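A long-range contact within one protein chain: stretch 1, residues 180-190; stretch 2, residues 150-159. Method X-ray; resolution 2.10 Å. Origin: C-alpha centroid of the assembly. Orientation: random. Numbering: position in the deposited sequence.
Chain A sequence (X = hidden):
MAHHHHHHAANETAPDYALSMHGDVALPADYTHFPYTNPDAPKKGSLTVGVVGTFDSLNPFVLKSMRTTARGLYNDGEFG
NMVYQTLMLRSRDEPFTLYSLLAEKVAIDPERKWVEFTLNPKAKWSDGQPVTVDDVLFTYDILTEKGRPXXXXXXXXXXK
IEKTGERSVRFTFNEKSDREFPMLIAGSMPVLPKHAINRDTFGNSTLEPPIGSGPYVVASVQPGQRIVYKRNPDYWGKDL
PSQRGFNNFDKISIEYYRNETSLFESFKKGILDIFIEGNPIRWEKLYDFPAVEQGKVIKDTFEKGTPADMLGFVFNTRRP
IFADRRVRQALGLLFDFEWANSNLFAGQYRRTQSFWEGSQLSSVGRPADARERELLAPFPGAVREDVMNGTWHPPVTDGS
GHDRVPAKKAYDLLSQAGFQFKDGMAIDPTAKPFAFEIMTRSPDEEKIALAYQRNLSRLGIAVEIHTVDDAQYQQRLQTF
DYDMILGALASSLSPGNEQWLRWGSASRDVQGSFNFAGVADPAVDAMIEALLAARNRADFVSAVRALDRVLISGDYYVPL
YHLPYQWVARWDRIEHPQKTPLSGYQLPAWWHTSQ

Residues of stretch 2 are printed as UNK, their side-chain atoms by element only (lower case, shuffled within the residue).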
# COMPACT_ATOMS: atom_id res chain seq x y z
N GLU A 180 -7.59 12.95 10.47
CA GLU A 180 -7.86 11.75 9.67
C GLU A 180 -9.00 10.87 10.22
O GLU A 180 -9.66 10.20 9.45
CB GLU A 180 -6.60 10.88 9.57
CG GLU A 180 -6.70 9.70 8.61
CD GLU A 180 -5.84 8.50 9.01
OE1 GLU A 180 -5.59 8.28 10.20
OE2 GLU A 180 -5.47 7.74 8.11
N PHE A 181 -9.26 10.91 11.53
CA PHE A 181 -10.19 9.95 12.12
C PHE A 181 -11.59 9.88 11.50
O PHE A 181 -12.13 8.79 11.28
CB PHE A 181 -10.33 10.13 13.65
CG PHE A 181 -10.98 8.95 14.32
CD1 PHE A 181 -10.37 7.72 14.28
CD2 PHE A 181 -12.23 9.05 14.87
CE1 PHE A 181 -10.94 6.62 14.88
CE2 PHE A 181 -12.84 7.95 15.46
CZ PHE A 181 -12.18 6.73 15.47
N PRO A 182 -12.21 11.03 11.19
CA PRO A 182 -13.51 10.91 10.55
C PRO A 182 -13.46 10.19 9.23
O PRO A 182 -14.44 9.54 8.89
CB PRO A 182 -13.95 12.36 10.35
CG PRO A 182 -13.16 13.13 11.35
CD PRO A 182 -11.86 12.42 11.49
N MET A 183 -12.35 10.29 8.50
CA MET A 183 -12.17 9.49 7.30
C MET A 183 -12.31 7.98 7.57
O MET A 183 -12.76 7.23 6.70
CB MET A 183 -10.81 9.73 6.62
CG MET A 183 -10.43 11.19 6.38
SD MET A 183 -11.56 12.09 5.31
CE MET A 183 -11.28 11.24 3.76
N LEU A 184 -11.88 7.53 8.75
CA LEU A 184 -11.84 6.11 9.07
C LEU A 184 -13.24 5.62 9.45
O LEU A 184 -13.63 4.50 9.14
CB LEU A 184 -10.85 5.85 10.21
CG LEU A 184 -9.41 6.32 9.98
CD1 LEU A 184 -8.49 5.96 11.13
CD2 LEU A 184 -8.88 5.66 8.70
N ILE A 185 -14.02 6.50 10.10
CA ILE A 185 -15.42 6.22 10.39
C ILE A 185 -16.19 6.06 9.06
O ILE A 185 -16.96 5.09 8.87
CB ILE A 185 -16.05 7.34 11.27
CG1 ILE A 185 -15.38 7.45 12.63
CG2 ILE A 185 -17.54 7.10 11.44
CD1 ILE A 185 -15.53 6.24 13.53
N ALA A 186 -15.93 6.99 8.14
CA ALA A 186 -16.66 7.04 6.86
C ALA A 186 -16.29 5.92 5.90
O ALA A 186 -17.17 5.31 5.26
CB ALA A 186 -16.45 8.41 6.19
N GLY A 187 -15.00 5.59 5.85
CA GLY A 187 -14.48 4.62 4.86
C GLY A 187 -13.74 3.40 5.37
O GLY A 187 -13.34 2.58 4.55
N SER A 188 -13.51 3.26 6.67
CA SER A 188 -12.78 2.09 7.17
C SER A 188 -13.51 1.38 8.30
O SER A 188 -12.90 0.82 9.20
CB SER A 188 -11.35 2.46 7.65
OG SER A 188 -10.68 3.20 6.64
N MET A 189 -14.83 1.42 8.23
CA MET A 189 -15.65 0.61 9.10
C MET A 189 -16.83 0.10 8.28
O MET A 189 -17.37 0.83 7.46
CB MET A 189 -16.20 1.41 10.29
CG MET A 189 -15.19 1.72 11.38
SD MET A 189 -14.64 0.19 12.20
CE MET A 189 -15.73 0.19 13.62
N PRO A 190 -17.24 -1.14 8.50
CA PRO A 190 -18.46 -1.62 7.86
C PRO A 190 -19.71 -1.09 8.51
O PRO A 190 -19.64 -0.39 9.54
CB PRO A 190 -18.35 -3.12 8.08
CG PRO A 190 -17.74 -3.21 9.45
CD PRO A 190 -16.69 -2.13 9.44
N UNK A 150 -8.25 -3.26 13.71
CA UNK A 150 -8.46 -1.95 14.29
C UNK A 150 -9.92 -1.68 14.58
O UNK A 150 -10.24 -0.64 15.16
c UNK A 150 -8.24 -1.77 11.89
c UNK A 150 -7.98 -1.00 13.17
c UNK A 150 -8.08 -3.22 12.25
N UNK A 151 -10.80 -2.59 14.18
CA UNK A 151 -12.21 -2.35 14.24
C UNK A 151 -12.71 -2.11 15.67
O UNK A 151 -13.72 -1.41 15.86
c UNK A 151 -12.01 -3.11 9.96
c UNK A 151 -11.45 -4.34 9.72
c UNK A 151 -11.95 -5.04 11.94
o UNK A 151 -10.95 -4.62 8.46
c UNK A 151 -12.57 -2.86 11.21
c UNK A 151 -11.44 -5.31 10.70
c UNK A 151 -12.52 -3.82 12.22
c UNK A 151 -13.02 -3.51 13.57
N UNK A 152 -12.02 -2.64 16.67
CA UNK A 152 -12.44 -2.44 18.06
C UNK A 152 -11.82 -1.19 18.69
O UNK A 152 -12.07 -0.91 19.86
c UNK A 152 -12.11 -3.65 18.94
c UNK A 152 -10.62 -3.82 19.18
o UNK A 152 -9.78 -3.24 18.49
n UNK A 152 -10.30 -4.64 20.14
N UNK A 153 -11.04 -0.43 17.94
CA UNK A 153 -10.37 0.72 18.54
C UNK A 153 -11.06 2.06 18.25
O UNK A 153 -10.66 3.05 18.78
o UNK A 153 -8.82 1.16 16.72
c UNK A 153 -8.90 0.75 18.08
N UNK A 154 -12.12 2.09 17.44
CA UNK A 154 -12.69 3.38 16.99
C UNK A 154 -13.34 4.16 18.14
O UNK A 154 -13.16 5.39 18.24
c UNK A 154 -13.73 3.16 15.90
c UNK A 154 -11.97 2.28 14.30
c UNK A 154 -13.20 3.10 14.47
n UNK A 154 -10.60 1.35 11.04
n UNK A 154 -9.62 2.51 12.75
n UNK A 154 -11.79 1.75 12.94
c UNK A 154 -10.67 1.88 12.25
N UNK A 155 -14.07 3.45 19.01
CA UNK A 155 -14.83 4.09 20.06
C UNK A 155 -13.97 4.78 21.13
O UNK A 155 -14.43 5.71 21.74
c UNK A 155 -15.83 3.13 20.72
s UNK A 155 -18.05 4.25 19.39
c UNK A 155 -17.03 2.83 19.85
c UNK A 155 -18.75 4.64 21.00
N UNK A 156 -12.71 4.37 21.31
CA UNK A 156 -11.79 5.10 22.22
C UNK A 156 -11.58 6.55 21.80
O UNK A 156 -11.15 7.39 22.62
c UNK A 156 -10.44 4.40 22.25
o UNK A 156 -9.76 4.54 20.99
N UNK A 157 -11.88 6.86 20.54
CA UNK A 157 -11.88 8.24 20.01
C UNK A 157 -13.23 8.94 19.96
O UNK A 157 -13.31 10.11 19.54
c UNK A 157 -8.90 8.08 19.26
n UNK A 157 -8.91 6.67 18.96
n UNK A 157 -8.40 4.80 17.74
n UNK A 157 -7.74 6.88 17.00
c UNK A 157 -8.35 6.13 17.90
c UNK A 157 -11.31 8.23 18.58
c UNK A 157 -9.93 8.81 18.43
N UNK A 158 -14.29 8.25 20.33
CA UNK A 158 -15.63 8.77 20.14
C UNK A 158 -16.24 9.14 21.47
O UNK A 158 -16.36 8.30 22.35
c UNK A 158 -17.97 8.24 19.33
c UNK A 158 -16.54 7.73 19.43
c UNK A 158 -16.00 7.40 18.04
N UNK A 159 -16.64 10.40 21.63
CA UNK A 159 -17.32 10.81 22.86
C UNK A 159 -18.75 10.33 22.89
O UNK A 159 -19.23 9.92 23.92
c UNK A 159 -17.27 12.34 23.03

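Position 150 carries three side-chain carbons that close a ring onto the backbone N, and they make no contact with stretch 1. Such a ring defines P150; the peptide bond before it is cis. Position 151 has one carbon leading to a six-carbon ring that bears one oxygen, and the edge of this ring lies beside SD of M189: the pattern of tyrosine. SD of M189 lies 3.8 Å from CD1 of Y151 and 84° off the ring normal, while CE of M189 approaches the backbone O of Y151 at 3.4 Å.

Position 152 shows two carbons, the second carrying one oxygen and one nitrogen, and its CA-to-CB bond points away from stretch 1; this is N152. At 153 one carbon is followed by one oxygen, hence S153. It closes a type I turn from P150, with S153 N 2.9 Å and S153 OG 2.8 Å from P150 O, both hydrogen bonds.

Position 154 has three carbons, a nitrogen, then a carbon bearing two more nitrogens, an unmistakable guanidinium. Its CA-to-CB bond points toward stretch 1, and its nitrogens approach O of S188 and SD of M189: R154. NH2 of R154 donates to S188 O at 3.0 Å (147°), and NE of R154 makes a weak hydrogen bond to SD of M189 at 3.3 Å (162°). Both acceptors lie near the guanidinium plane, where N-H groups point, while CB of L184 covers one face.

Position 155 is an unbranched run of two carbons, sulfur and carbon, whose CA-to-CB bond points away from stretch 1, and it makes no contact there: M155. Position 156, one carbon and one oxygen, is S156, whose OG donates to S153 O at 2.8 Å. Position 157 repeats the guanidinium pattern, with its CB over the face of the F181 ring, and is R157. CB of R157 sits 3.7 Å from the centroid of the F181 ring, 23° off the normal, a CH-pi contact. R157 NE donates to S156 OG at 3.1 Å and R157 NH2 to S153 O at 3.0 Å, bonds that tie the side chain to its own stretch. Position 158 has one carbon bearing two more, one of them at the edge of the F181 ring, so V158; its CG2 lies 4.1 Å from CE2 of F181. Position 159, a single carbon out of reach, is A159.

The contact buries 463 Å² in total, with R154 and F181 contributing the largest areas, 114 and 102 Å². R154 reaches past the helix to a carbonyl that follows it: S188 is the first residue to leave helical phi/psi, and its O accepts from the guanidinium. At the other end F181 packs against R157 and V158, with its CZ 3.2 Å from the backbone O of R154.

Stretch 2 150-159: PYNSRMSRVA
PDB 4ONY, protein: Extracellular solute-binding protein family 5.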